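Local coordinates for protein carbohydrate binding family 6 (Clostridium thermocellum, PDB 5A8C) that hydrolyses alpha-L-arabinofuranosides as a family 43 glycoside hydrolase folded into a five-bladed beta-propeller, at residues V107-K112 and N192-T197; I124-S129 and G142-W147; W278-H283 and D304-N309; G253-Q258 and K315-T320; G181-R186 and T203-R208. All blocks are in the same frame, centred on the assembly; numbering follows the deposited sequence.

Interaction 1 of 5, residues V107-K112 and N192-T197; sequences VYRNNK and NDMIST
N192 O accepts a nearly straight hydrogen bond from N110 ND2 (3.1 Å, N-H...O 167°), with the donor in the carbonyl plane. A water that donates to N110 OD1 reaches the same carbonyl weakly, and Y114 OH also bonds N110 ND2. N110 suits the tight turn between strands 104-109 and 112-118 because asparagine tolerates its left-handed backbone well; its amide gives through ND2 and accepts through OD1. R109 sends an extended chain, CG anti to the backbone N (chi1 -166°), across the folded M194. Its NH1 points to M194 SD at 3.4 Å, a weak bond in the guanidinium plane, while NH2 makes another weak one to N192 OD1; the stronger partner of NH2 is G171 O. M194 CE packs on V107 CG1 at 3.8 Å. D193 shapes the loop through an Asx turn, its OD1 accepting from I195 N and S196 OG from opposite faces of the carboxylate plane. Hairpin and loop thus share one sound amide bond, backed by weak arginine contacts that may polarise the methionine sulfur.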
# COMPACT_ATOMS: atom_id res chain seq x y z
N VAL A 107 -0.78 -1.97 10.05
CA VAL A 107 0.21 -1.82 11.14
C VAL A 107 -0.29 -2.69 12.30
O VAL A 107 -1.46 -2.67 12.66
CB VAL A 107 0.35 -0.35 11.60
CG1 VAL A 107 1.35 -0.25 12.72
CG2 VAL A 107 0.76 0.51 10.45
N TYR A 108 0.67 -3.41 12.93
CA TYR A 108 0.45 -4.13 14.19
C TYR A 108 1.07 -3.31 15.32
O TYR A 108 2.27 -3.08 15.30
CB TYR A 108 1.04 -5.52 14.09
CG TYR A 108 0.99 -6.35 15.34
CD1 TYR A 108 -0.21 -6.63 15.99
CD2 TYR A 108 2.15 -6.90 15.91
CE1 TYR A 108 -0.28 -7.43 17.13
CE2 TYR A 108 2.08 -7.68 17.05
CZ TYR A 108 0.88 -7.94 17.66
OH TYR A 108 0.87 -8.70 18.80
N ARG A 109 0.22 -2.82 16.22
CA ARG A 109 0.73 -1.98 17.34
C ARG A 109 -0.19 -2.17 18.50
O ARG A 109 -1.41 -2.35 18.30
CB ARG A 109 0.77 -0.50 16.94
CG ARG A 109 1.58 0.35 17.91
CD ARG A 109 1.64 1.78 17.56
NE ARG A 109 2.62 2.45 18.40
CZ ARG A 109 2.93 3.74 18.34
NH1 ARG A 109 2.32 4.54 17.50
NH2 ARG A 109 3.86 4.22 19.15
N ASN A 110 0.30 -2.11 19.73
CA ASN A 110 -0.61 -2.20 20.88
C ASN A 110 -1.35 -3.50 20.91
O ASN A 110 -2.43 -3.56 21.48
CB ASN A 110 -1.65 -1.02 20.92
CG ASN A 110 -1.04 0.36 20.69
OD1 ASN A 110 0.03 0.64 21.25
ND2 ASN A 110 -1.72 1.22 19.86
N ASN A 111 -0.80 -4.54 20.31
CA ASN A 111 -1.45 -5.82 20.19
C ASN A 111 -2.81 -5.72 19.47
O ASN A 111 -3.70 -6.56 19.67
CB ASN A 111 -1.61 -6.53 21.51
CG ASN A 111 -1.83 -8.00 21.37
OD1 ASN A 111 -1.28 -8.66 20.48
ND2 ASN A 111 -2.59 -8.53 22.26
N LYS A 112 -2.90 -4.79 18.54
CA LYS A 112 -4.08 -4.58 17.69
C LYS A 112 -3.59 -4.36 16.27
O LYS A 112 -2.40 -4.12 16.01
CB LYS A 112 -4.92 -3.37 18.16
CG LYS A 112 -5.55 -3.60 19.52
CD LYS A 112 -6.35 -2.39 20.04
CE LYS A 112 -6.47 -2.50 21.56
NZ LYS A 112 -5.15 -2.33 22.20
N ASN A 192 -0.30 7.72 19.57
CA ASN A 192 0.06 6.34 19.90
C ASN A 192 -1.16 5.41 19.81
O ASN A 192 -0.96 4.22 19.60
CB ASN A 192 0.69 6.24 21.28
CG ASN A 192 2.12 6.81 21.32
OD1 ASN A 192 2.71 7.16 20.29
ND2 ASN A 192 2.66 6.90 22.51
N ASP A 193 -2.38 5.93 19.96
CA ASP A 193 -3.58 5.12 19.79
C ASP A 193 -3.90 4.81 18.35
O ASP A 193 -4.83 4.01 18.11
CB ASP A 193 -4.78 5.75 20.50
CG ASP A 193 -5.30 7.09 19.90
OD1 ASP A 193 -4.96 7.45 18.75
OD2 ASP A 193 -6.15 7.72 20.60
N MET A 194 -3.18 5.37 17.39
CA MET A 194 -3.24 5.05 15.99
C MET A 194 -4.55 5.41 15.30
O MET A 194 -4.74 5.16 14.11
CB MET A 194 -2.90 3.59 15.75
CG MET A 194 -1.49 3.25 16.20
SD MET A 194 -0.19 4.14 15.29
CE MET A 194 -0.01 3.07 13.86
N ILE A 195 -5.43 6.15 16.01
CA ILE A 195 -6.76 6.53 15.50
C ILE A 195 -7.00 8.02 15.65
O ILE A 195 -8.14 8.47 15.58
CB ILE A 195 -7.88 5.69 16.17
CG1 ILE A 195 -7.93 5.93 17.69
CG2 ILE A 195 -7.72 4.23 15.83
CD1 ILE A 195 -9.20 5.41 18.30
N SER A 196 -5.90 8.80 15.77
CA SER A 196 -5.93 10.23 15.92
C SER A 196 -4.70 10.78 15.26
O SER A 196 -3.69 10.08 15.13
CB SER A 196 -5.95 10.56 17.41
OG SER A 196 -4.80 10.07 18.09
N THR A 197 -4.78 12.05 14.86
CA THR A 197 -3.63 12.77 14.37
C THR A 197 -3.09 13.70 15.45
O THR A 197 -3.80 14.06 16.36
CB THR A 197 -3.97 13.54 13.09
OG1 THR A 197 -5.01 14.46 13.35
CG2 THR A 197 -4.40 12.65 11.94
O HOH W 1 2.52 7.52 17.50
O HOH W 2 1.23 2.93 21.82

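Interaction 2 of 5, residues I124-S129 and G142-W147; sequences IGVAVS and GPLVSW
I124 and V145 pair through their backbones: I124 N donates to V145 O at 2.9 Å, almost in line with the carbonyl, and V145 N returns a bond to I124 O at 3.2 Å. L144 N also approaches I124 O, at 2.8 Å, but the N-H is bent to 124° and the bond is weak. P143 CB lies against the same oxygen at 3.5 Å; proline, lacking an N-H, brings only carbon there. Beside P143, a water donates to G142 O and accepts weakly from V126 N. Because L144 and V145 both face I124, this is a classic beta bulge, by which the loop residues 142-147 attach to strand 124-129, the outermost strand of a three-stranded propeller blade. L144, the extra residue of the bulge, points its side chain toward the strand, chi1 (177°) setting CG anti to the backbone N. Its CD2 rests 4.1 Å from V126 CG1. Branched I124 and V145 stand next to each other, CB to CB 4.3 Å, and both are packed by M175 and F177 of strand 173-178 in the following sheet. Y116 lies against V126 and L144 alike, W97 touches P143, and T197 adjoins L144 and V145.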
# COMPACT_ATOMS: atom_id res chain seq x y z
N ILE A 124 -9.32 9.67 4.26
CA ILE A 124 -8.62 8.44 4.63
C ILE A 124 -9.13 7.99 6.00
O ILE A 124 -9.20 8.80 6.93
CB ILE A 124 -7.10 8.68 4.65
CG1 ILE A 124 -6.60 8.94 3.23
CG2 ILE A 124 -6.37 7.50 5.29
CD1 ILE A 124 -5.19 9.44 3.14
N GLY A 125 -9.49 6.70 6.08
CA GLY A 125 -9.97 6.12 7.30
C GLY A 125 -9.00 5.18 7.99
O GLY A 125 -7.94 4.84 7.44
N VAL A 126 -9.40 4.78 9.18
CA VAL A 126 -8.71 3.74 9.95
C VAL A 126 -9.73 2.77 10.49
O VAL A 126 -10.75 3.13 11.05
CB VAL A 126 -7.88 4.33 11.10
CG1 VAL A 126 -8.73 5.16 12.07
CG2 VAL A 126 -7.13 3.22 11.84
N ALA A 127 -9.46 1.47 10.29
CA ALA A 127 -10.27 0.41 10.87
C ALA A 127 -9.40 -0.45 11.77
O ALA A 127 -8.19 -0.58 11.55
CB ALA A 127 -10.91 -0.42 9.78
N VAL A 128 -10.00 -1.01 12.82
CA VAL A 128 -9.25 -1.64 13.89
C VAL A 128 -9.81 -3.03 14.13
O VAL A 128 -11.02 -3.25 14.08
CB VAL A 128 -9.34 -0.78 15.19
CG1 VAL A 128 -8.46 -1.34 16.31
CG2 VAL A 128 -8.97 0.68 14.91
N SER A 129 -8.92 -3.94 14.52
CA SER A 129 -9.32 -5.28 14.98
C SER A 129 -8.30 -5.79 15.96
O SER A 129 -7.13 -5.49 15.88
CB SER A 129 -9.41 -6.26 13.81
OG SER A 129 -9.94 -7.53 14.25
N GLY A 142 -15.93 10.14 11.11
CA GLY A 142 -15.50 10.66 9.84
C GLY A 142 -14.08 10.25 9.58
O GLY A 142 -13.48 9.48 10.34
N PRO A 143 -13.51 10.75 8.48
CA PRO A 143 -12.13 10.38 8.13
C PRO A 143 -11.13 10.77 9.20
O PRO A 143 -11.23 11.85 9.80
CB PRO A 143 -11.90 11.07 6.81
CG PRO A 143 -12.98 12.03 6.64
CD PRO A 143 -14.13 11.64 7.48
N LEU A 144 -10.11 9.98 9.32
CA LEU A 144 -8.95 10.28 10.13
C LEU A 144 -8.20 11.49 9.54
O LEU A 144 -7.70 12.35 10.27
CB LEU A 144 -8.06 9.07 10.24
CG LEU A 144 -6.75 9.24 11.00
CD1 LEU A 144 -6.99 9.65 12.44
CD2 LEU A 144 -5.95 7.95 10.98
N VAL A 145 -8.05 11.50 8.21
CA VAL A 145 -7.42 12.59 7.50
C VAL A 145 -8.35 13.01 6.36
O VAL A 145 -8.87 12.16 5.63
CB VAL A 145 -6.03 12.16 6.92
CG1 VAL A 145 -5.44 13.29 6.10
CG2 VAL A 145 -5.08 11.77 8.05
N SER A 146 -8.61 14.32 6.26
CA SER A 146 -9.59 14.85 5.31
C SER A 146 -8.92 16.07 4.64
O SER A 146 -7.83 16.52 5.02
CB SER A 146 -10.87 15.32 6.08
OG SER A 146 -10.67 16.54 6.73
N TRP A 147 -9.65 16.60 3.67
CA TRP A 147 -9.24 17.83 3.04
C TRP A 147 -9.07 18.98 4.04
O TRP A 147 -8.37 19.94 3.73
CB TRP A 147 -10.26 18.25 1.97
CG TRP A 147 -10.17 17.42 0.81
CD1 TRP A 147 -11.08 16.51 0.34
CD2 TRP A 147 -9.08 17.40 -0.09
NE1 TRP A 147 -10.61 15.91 -0.81
CE2 TRP A 147 -9.38 16.45 -1.10
CE3 TRP A 147 -7.89 18.12 -0.16
CZ2 TRP A 147 -8.53 16.22 -2.15
CZ3 TRP A 147 -7.03 17.86 -1.20
CH2 TRP A 147 -7.37 16.93 -2.19
O HOH W 3 -11.68 7.22 9.81

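Interaction 3 of 5, residues W278-H283 and D304-N309; sequences WYVVYH and DQMFYN
V280 and D304 form a hydrogen-bonded antiparallel pair in the last three-stranded sheet of the propeller, V280 N giving to D304 O at 2.9 Å and D304 N to V280 O at 3.0 Å. Around this pair the packing is close. Y282 has its CG set between the backbone N and the carbonyl carbon (chi1 61°); its ring crosses D304 obliquely, with the carboxylate at the ring edge, and OH donates to D304 OD2 at 2.6 Å. T320 OG1 bonds the other carboxylate oxygen, and a short acid such as aspartate can serve both hydroxyls inside the protein. On the same sheet face V280 CG2 touches M306 SD at 3.7 Å, where the flexible thioether fills in beside a branched valine. Farther along, Y308 turns its ring edge to the W278 indole in a T-shaped stack, planes at 89° and centroids 4.9 Å apart for the five-membered ring. Y308 OH lies over the indole face toward the rim and is bonded to H216 NE2, which helps to hold the phenol there. The partly exposed Q305 side, with its water, is looser. Q305 CG lies 3.3 Å from W278 O, and the long amide arm suits a place where a water can be held. That water accepts from W278 N and Q305 NE2 and donates to M306 O at 2.7 Å, bridging the two backbones.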
# COMPACT_ATOMS: atom_id res chain seq x y z
N TRP A 278 13.85 -10.01 2.65
CA TRP A 278 12.99 -8.90 2.26
C TRP A 278 12.23 -9.24 1.00
O TRP A 278 12.72 -9.95 0.13
CB TRP A 278 13.81 -7.63 2.05
CG TRP A 278 14.39 -7.11 3.32
CD1 TRP A 278 15.48 -7.55 3.99
CD2 TRP A 278 13.83 -6.08 4.14
NE1 TRP A 278 15.68 -6.84 5.15
CE2 TRP A 278 14.67 -5.93 5.26
CE3 TRP A 278 12.70 -5.23 4.02
CZ2 TRP A 278 14.42 -4.96 6.23
CZ3 TRP A 278 12.47 -4.27 4.98
CH2 TRP A 278 13.32 -4.16 6.10
N TYR A 279 11.01 -8.73 0.91
CA TYR A 279 10.13 -8.95 -0.21
C TYR A 279 9.44 -7.67 -0.63
O TYR A 279 9.14 -6.80 0.20
CB TYR A 279 9.03 -9.98 0.16
CG TYR A 279 9.62 -11.31 0.56
CD1 TYR A 279 9.92 -12.27 -0.38
CD2 TYR A 279 9.96 -11.56 1.87
CE1 TYR A 279 10.58 -13.44 -0.02
CE2 TYR A 279 10.60 -12.72 2.24
CZ TYR A 279 10.91 -13.67 1.30
OH TYR A 279 11.55 -14.82 1.65
N VAL A 280 9.19 -7.57 -1.92
CA VAL A 280 8.22 -6.58 -2.46
C VAL A 280 6.96 -7.34 -2.84
O VAL A 280 7.02 -8.33 -3.60
CB VAL A 280 8.79 -5.80 -3.64
CG1 VAL A 280 7.82 -4.81 -4.17
CG2 VAL A 280 10.04 -5.04 -3.24
N VAL A 281 5.83 -6.91 -2.29
CA VAL A 281 4.52 -7.36 -2.73
C VAL A 281 3.99 -6.29 -3.67
O VAL A 281 4.19 -5.10 -3.45
CB VAL A 281 3.59 -7.64 -1.55
CG1 VAL A 281 4.02 -8.90 -0.79
CG2 VAL A 281 3.34 -6.52 -0.64
N TYR A 282 3.31 -6.71 -4.74
CA TYR A 282 2.87 -5.78 -5.78
C TYR A 282 1.71 -6.38 -6.49
O TYR A 282 1.12 -7.40 -6.02
CB TYR A 282 4.05 -5.38 -6.68
CG TYR A 282 4.70 -6.53 -7.41
CD1 TYR A 282 5.67 -7.31 -6.80
CD2 TYR A 282 4.38 -6.79 -8.73
CE1 TYR A 282 6.30 -8.35 -7.48
CE2 TYR A 282 5.02 -7.82 -9.41
CZ TYR A 282 6.00 -8.56 -8.80
OH TYR A 282 6.62 -9.55 -9.53
N HIS A 283 1.31 -5.86 -7.63
CA HIS A 283 0.26 -6.48 -8.44
C HIS A 283 0.60 -6.48 -9.90
O HIS A 283 1.40 -5.69 -10.42
CB HIS A 283 -1.15 -5.83 -8.19
CG HIS A 283 -1.29 -4.41 -8.63
ND1 HIS A 283 -1.71 -3.43 -7.77
CD2 HIS A 283 -1.14 -3.87 -9.87
CE1 HIS A 283 -1.76 -2.33 -8.47
NE2 HIS A 283 -1.42 -2.53 -9.73
N ASP A 304 7.88 -10.94 -4.79
CA ASP A 304 9.23 -11.28 -5.19
C ASP A 304 10.22 -10.87 -4.12
O ASP A 304 9.94 -9.95 -3.34
CB ASP A 304 9.60 -10.74 -6.58
CG ASP A 304 9.15 -11.71 -7.71
OD1 ASP A 304 9.63 -12.88 -7.69
OD2 ASP A 304 8.33 -11.32 -8.58
N GLN A 305 11.35 -11.51 -4.10
CA GLN A 305 12.40 -11.13 -3.17
C GLN A 305 13.08 -9.81 -3.54
O GLN A 305 13.23 -9.46 -4.72
CB GLN A 305 13.45 -12.26 -3.06
CG GLN A 305 14.30 -12.16 -1.78
CD GLN A 305 15.06 -13.43 -1.40
OE1 GLN A 305 14.99 -14.46 -2.03
NE2 GLN A 305 15.80 -13.33 -0.31
N MET A 306 13.53 -9.10 -2.50
CA MET A 306 14.21 -7.81 -2.64
C MET A 306 15.56 -7.95 -1.92
O MET A 306 15.61 -8.54 -0.83
CB MET A 306 13.36 -6.73 -1.99
CG MET A 306 13.82 -5.30 -2.29
SD MET A 306 13.03 -4.07 -1.25
CE MET A 306 14.12 -4.06 0.14
N PHE A 307 16.58 -7.30 -2.45
CA PHE A 307 17.90 -7.31 -1.88
C PHE A 307 18.43 -5.90 -1.75
O PHE A 307 18.14 -5.03 -2.59
CB PHE A 307 18.85 -8.12 -2.81
CG PHE A 307 18.38 -9.51 -3.08
CD1 PHE A 307 18.55 -10.49 -2.14
CD2 PHE A 307 17.68 -9.83 -4.21
CE1 PHE A 307 18.11 -11.79 -2.36
CE2 PHE A 307 17.22 -11.11 -4.44
CZ PHE A 307 17.43 -12.06 -3.52
N TYR A 308 19.26 -5.71 -0.74
CA TYR A 308 20.01 -4.45 -0.55
C TYR A 308 21.44 -4.57 -1.08
O TYR A 308 22.06 -5.62 -0.95
CB TYR A 308 20.09 -4.05 0.93
CG TYR A 308 18.77 -3.71 1.52
CD1 TYR A 308 18.25 -2.42 1.43
CD2 TYR A 308 18.03 -4.64 2.22
CE1 TYR A 308 17.03 -2.10 2.01
CE2 TYR A 308 16.82 -4.34 2.81
CZ TYR A 308 16.34 -3.05 2.70
OH TYR A 308 15.12 -2.71 3.29
N ASN A 309 21.94 -3.50 -1.65
CA ASN A 309 23.36 -3.34 -1.93
C ASN A 309 24.09 -3.02 -0.65
O ASN A 309 23.47 -2.61 0.35
CB ASN A 309 23.56 -2.23 -2.96
CG ASN A 309 22.95 -2.55 -4.31
OD1 ASN A 309 23.17 -3.63 -4.81
ND2 ASN A 309 22.20 -1.62 -4.89
O HOH W 4 16.03 -10.65 0.88

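Interaction 4 of 5, residues G253-Q258 and K315-T320; sequences GVILPQ and KQVVPT
L256 lays CD1 against V317 CG1 at 3.7 Å and continues to P319 CG at 4.1 Å, so that one methyl touches both residues. In the leucine CG stands anti to the backbone N (chi1 -171°), and chi2 (74°) then places CD1, while V317 presents its branched side to the strand. V317 is also held by its backbone: its N donates to I255 O at 2.8 Å, a straight bond (168°) nearly in line with the carbonyl. I255 CG2 meets V317 CG2 at 4.0 Å, so the two valine methyls divide the work, CG1 serving L256 and CG2 serving I255. Here strand 250-256, outermost in its four-stranded blade, turns a corner, and I255 and L256 both face I237 in a classic beta bulge; the segment 315-320 that they meet through these methyls follows the final strand of the propeller. On the outer side the extended Q316 lies beside V254, pointing the same way, with OE1 3.8 Å from V254 CG1. Its NE2 stands 3.8 Å from P257 CG, the aliphatic parts of a valine and a proline thus bordering a long polar side chain at the protein surface. Further in, V280 packs on both I255 and V317, Y282 on L256 and P319, and D304 and M306 on V317.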
# COMPACT_ATOMS: atom_id res chain seq x y z
N GLY A 253 16.55 5.77 -7.30
CA GLY A 253 16.29 4.92 -8.47
C GLY A 253 15.03 4.15 -8.39
O GLY A 253 14.07 4.48 -7.70
N VAL A 254 15.02 3.04 -9.14
CA VAL A 254 13.87 2.16 -9.35
C VAL A 254 14.00 0.89 -8.54
O VAL A 254 15.00 0.19 -8.61
CB VAL A 254 13.75 1.81 -10.87
CG1 VAL A 254 12.69 0.76 -11.09
CG2 VAL A 254 13.46 3.07 -11.68
N ILE A 255 12.96 0.59 -7.78
CA ILE A 255 12.81 -0.70 -7.10
C ILE A 255 12.16 -1.74 -7.98
O ILE A 255 12.60 -2.89 -8.04
CB ILE A 255 12.01 -0.54 -5.80
CG1 ILE A 255 12.75 0.38 -4.83
CG2 ILE A 255 11.74 -1.93 -5.19
CD1 ILE A 255 12.01 0.66 -3.54
N LEU A 256 11.08 -1.38 -8.66
CA LEU A 256 10.27 -2.34 -9.43
C LEU A 256 9.84 -1.68 -10.73
O LEU A 256 9.22 -0.62 -10.69
CB LEU A 256 9.07 -2.79 -8.65
CG LEU A 256 8.29 -3.95 -9.27
CD1 LEU A 256 9.01 -5.29 -9.11
CD2 LEU A 256 6.90 -4.02 -8.64
N PRO A 257 10.24 -2.21 -11.87
CA PRO A 257 9.73 -1.70 -13.15
C PRO A 257 8.27 -2.14 -13.36
O PRO A 257 7.65 -2.65 -12.44
CB PRO A 257 10.68 -2.35 -14.16
CG PRO A 257 10.91 -3.68 -13.58
CD PRO A 257 10.97 -3.50 -12.09
N GLN A 258 7.74 -1.91 -14.55
CA GLN A 258 6.44 -2.57 -14.85
C GLN A 258 6.62 -4.07 -14.76
O GLN A 258 7.51 -4.62 -15.41
CB GLN A 258 5.97 -2.22 -16.25
CG GLN A 258 5.32 -0.86 -16.34
CD GLN A 258 3.90 -0.85 -15.84
OE1 GLN A 258 3.11 -1.74 -16.20
NE2 GLN A 258 3.53 0.14 -15.07
N LYS A 315 18.58 -3.04 -4.68
CA LYS A 315 18.73 -3.56 -6.05
C LYS A 315 17.38 -3.65 -6.71
O LYS A 315 16.39 -3.99 -6.10
CB LYS A 315 19.29 -4.97 -6.12
CG LYS A 315 20.71 -5.07 -5.65
CD LYS A 315 21.26 -6.49 -5.84
CE LYS A 315 21.98 -7.02 -4.59
NZ LYS A 315 22.19 -8.51 -4.48
N GLN A 316 17.36 -3.34 -7.98
CA GLN A 316 16.11 -3.45 -8.70
C GLN A 316 15.60 -4.91 -8.64
O GLN A 316 16.33 -5.86 -8.90
CB GLN A 316 16.27 -3.01 -10.13
CG GLN A 316 14.95 -3.00 -10.89
CD GLN A 316 15.10 -2.28 -12.16
OE1 GLN A 316 15.69 -1.18 -12.26
NE2 GLN A 316 14.57 -2.89 -13.17
N VAL A 317 14.31 -5.06 -8.30
CA VAL A 317 13.67 -6.36 -8.21
C VAL A 317 13.48 -6.94 -9.58
O VAL A 317 13.17 -6.22 -10.55
CB VAL A 317 12.31 -6.19 -7.47
CG1 VAL A 317 11.46 -7.47 -7.49
CG2 VAL A 317 12.54 -5.76 -6.01
N VAL A 318 13.64 -8.26 -9.63
CA VAL A 318 13.44 -9.04 -10.84
C VAL A 318 12.15 -9.83 -10.71
O VAL A 318 12.07 -10.81 -9.96
CB VAL A 318 14.61 -9.99 -11.05
CG1 VAL A 318 14.39 -10.85 -12.27
CG2 VAL A 318 15.90 -9.20 -11.18
N PRO A 319 11.07 -9.41 -11.43
CA PRO A 319 9.85 -10.17 -11.33
C PRO A 319 10.06 -11.61 -11.81
O PRO A 319 10.75 -11.83 -12.80
CB PRO A 319 8.89 -9.39 -12.23
CG PRO A 319 9.37 -7.97 -12.21
CD PRO A 319 10.87 -8.14 -12.16
N THR A 320 9.43 -12.56 -11.13
CA THR A 320 9.50 -13.93 -11.52
C THR A 320 8.12 -14.46 -11.86
O THR A 320 7.09 -13.98 -11.39
CB THR A 320 10.11 -14.85 -10.41
OG1 THR A 320 9.25 -14.88 -9.28
CG2 THR A 320 11.53 -14.46 -10.02

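Interaction 5 of 5, residues G181-R186 and T203-R208; sequences GQNNIR and TMSAPR
Q182 lies in a type I turn, G181 to N184, that leads into antiparallel strand pairing at one edge of a propeller sheet. Q182 O accepts from A206 N at 3.0 Å, on a lone pair. N183 OD1 takes Q182 NE2 and, from the opposite face of its amide plane, S205 OG at 2.7 Å; the serine has two conformers, so this bond may be present only part of the time. Polar side chains suit this exposed corner, N183 and S205 being short enough to bond close to the backbone. I185 turns inward instead: its CD1 meets A206 CB at 3.7 Å and its CG2 the M204 CB at 3.8 Å, with F224 packing on I185 and M204 from the neighbouring sheet. I185 O is gripped from opposite faces by M204 N at 3.0 Å and by R186 NH1 at 2.9 Å. T203 CG2, in one of two conformers, lies over one guanidinium face. R186 bends at chi2 (-69°), which places CD; NE goes to V152 O, and NH1 also bonds N183 O at 3.0 Å.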
# COMPACT_ATOMS: atom_id res chain seq x y z
N GLY A 181 1.36 14.36 -8.15
CA GLY A 181 2.32 15.47 -8.32
C GLY A 181 3.49 15.36 -7.41
O GLY A 181 3.39 14.95 -6.26
N GLN A 182 4.63 15.86 -7.91
CA GLN A 182 5.87 15.88 -7.18
C GLN A 182 5.74 16.39 -5.76
O GLN A 182 6.37 15.87 -4.85
CB GLN A 182 6.91 16.71 -7.93
CG GLN A 182 8.20 16.91 -7.20
CD GLN A 182 9.06 17.92 -7.88
OE1 GLN A 182 9.61 17.67 -8.94
NE2 GLN A 182 9.21 19.10 -7.29
N ASN A 183 4.99 17.47 -5.57
CA ASN A 183 4.86 18.14 -4.27
C ASN A 183 3.53 17.84 -3.59
O ASN A 183 3.15 18.56 -2.66
CB ASN A 183 5.04 19.67 -4.48
CG ASN A 183 6.31 19.99 -5.16
OD1 ASN A 183 7.37 19.43 -4.84
ND2 ASN A 183 6.23 20.74 -6.21
N ASN A 184 2.84 16.80 -4.04
CA ASN A 184 1.55 16.40 -3.50
C ASN A 184 1.66 15.21 -2.55
O ASN A 184 0.70 14.46 -2.40
CB ASN A 184 0.53 16.15 -4.63
CG ASN A 184 -0.12 17.44 -5.09
OD1 ASN A 184 -0.11 18.45 -4.40
ND2 ASN A 184 -0.75 17.43 -6.24
N ILE A 185 2.79 15.08 -1.88
CA ILE A 185 2.94 14.15 -0.77
C ILE A 185 2.73 14.92 0.52
O ILE A 185 3.18 16.07 0.69
CB ILE A 185 4.37 13.55 -0.73
CG1 ILE A 185 4.79 12.95 -2.05
CG2 ILE A 185 4.47 12.54 0.41
CD1 ILE A 185 6.26 12.75 -2.20
N ARG A 186 2.03 14.30 1.45
CA ARG A 186 1.87 14.82 2.80
C ARG A 186 2.26 13.75 3.80
O ARG A 186 2.14 12.55 3.53
CB ARG A 186 0.43 15.27 3.05
CG ARG A 186 -0.04 16.40 2.15
CD ARG A 186 0.62 17.73 2.43
NE ARG A 186 0.14 18.81 1.56
CZ ARG A 186 0.58 19.06 0.34
NH1 ARG A 186 1.53 18.33 -0.20
NH2 ARG A 186 0.08 20.07 -0.35
N THR A 203 4.51 18.85 4.03
CA THR A 203 4.73 18.49 2.65
C THR A 203 6.05 17.85 2.42
O THR A 203 7.05 18.16 3.07
CB THR A 203 4.65 19.75 1.77
OG1 THR A 203 5.69 20.69 2.01
CG2 THR A 203 3.27 20.24 1.89
N MET A 204 6.02 16.84 1.49
CA MET A 204 7.24 16.24 0.97
C MET A 204 7.21 16.32 -0.54
O MET A 204 6.18 16.56 -1.15
CB MET A 204 7.40 14.77 1.42
CG MET A 204 7.59 14.59 2.89
SD MET A 204 7.58 12.91 3.46
CE MET A 204 8.92 12.22 2.48
N SER A 205 8.36 16.08 -1.15
CA SER A 205 8.48 16.08 -2.59
C SER A 205 9.31 14.88 -3.06
O SER A 205 10.30 14.51 -2.44
CB SER A 205 9.17 17.37 -3.11
OG SER A 205 8.60 18.56 -2.62
N ALA A 206 8.86 14.29 -4.16
CA ALA A 206 9.62 13.18 -4.78
C ALA A 206 9.43 13.29 -6.27
O ALA A 206 8.34 13.56 -6.75
CB ALA A 206 9.11 11.81 -4.31
N PRO A 207 10.48 13.00 -7.06
CA PRO A 207 10.39 13.17 -8.49
C PRO A 207 9.25 12.34 -9.08
O PRO A 207 9.18 11.12 -8.88
CB PRO A 207 11.76 12.69 -8.99
CG PRO A 207 12.66 12.81 -7.86
CD PRO A 207 11.86 12.61 -6.64
N ARG A 208 8.38 12.98 -9.84
CA ARG A 208 7.36 12.31 -10.59
C ARG A 208 6.37 11.53 -9.70
O ARG A 208 5.76 10.55 -10.14
CB ARG A 208 7.98 11.43 -11.70
CG ARG A 208 8.72 12.30 -12.72
CD ARG A 208 9.72 11.54 -13.59
NE ARG A 208 10.85 11.04 -12.81
CZ ARG A 208 10.98 9.79 -12.41
NH1 ARG A 208 10.05 8.86 -12.67
NH2 ARG A 208 12.03 9.49 -11.67
O HOH W 5 8.87 15.66 -10.69
O HOH W 6 6.03 19.86 -1.51

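How the interactions relate
Along the chain, interaction 2 falls between the two segments of interaction 1, interaction 5 alternates with interaction 1, and interaction 3 lies within the span of interaction 4. Two clusters result. Interactions 1 and 2, centres 12 Å apart, touch where L144 CD1 packs on I195 and S196, and both reach the sheet of strands 104-109, 112-118 and 124-129. Interactions 3 and 4, centres 8 Å apart, are tied by the backbone pair F307 and K315, and lie across the chain's centre from interaction 2, about 28 and 31 Å centre to centre. Interaction 5 stands apart, 21 Å from the centres of 2 and 4. Interactions 3 and 5 pair strands within a sheet, while 1 and 4 join one sheet to a loop following a strand of another.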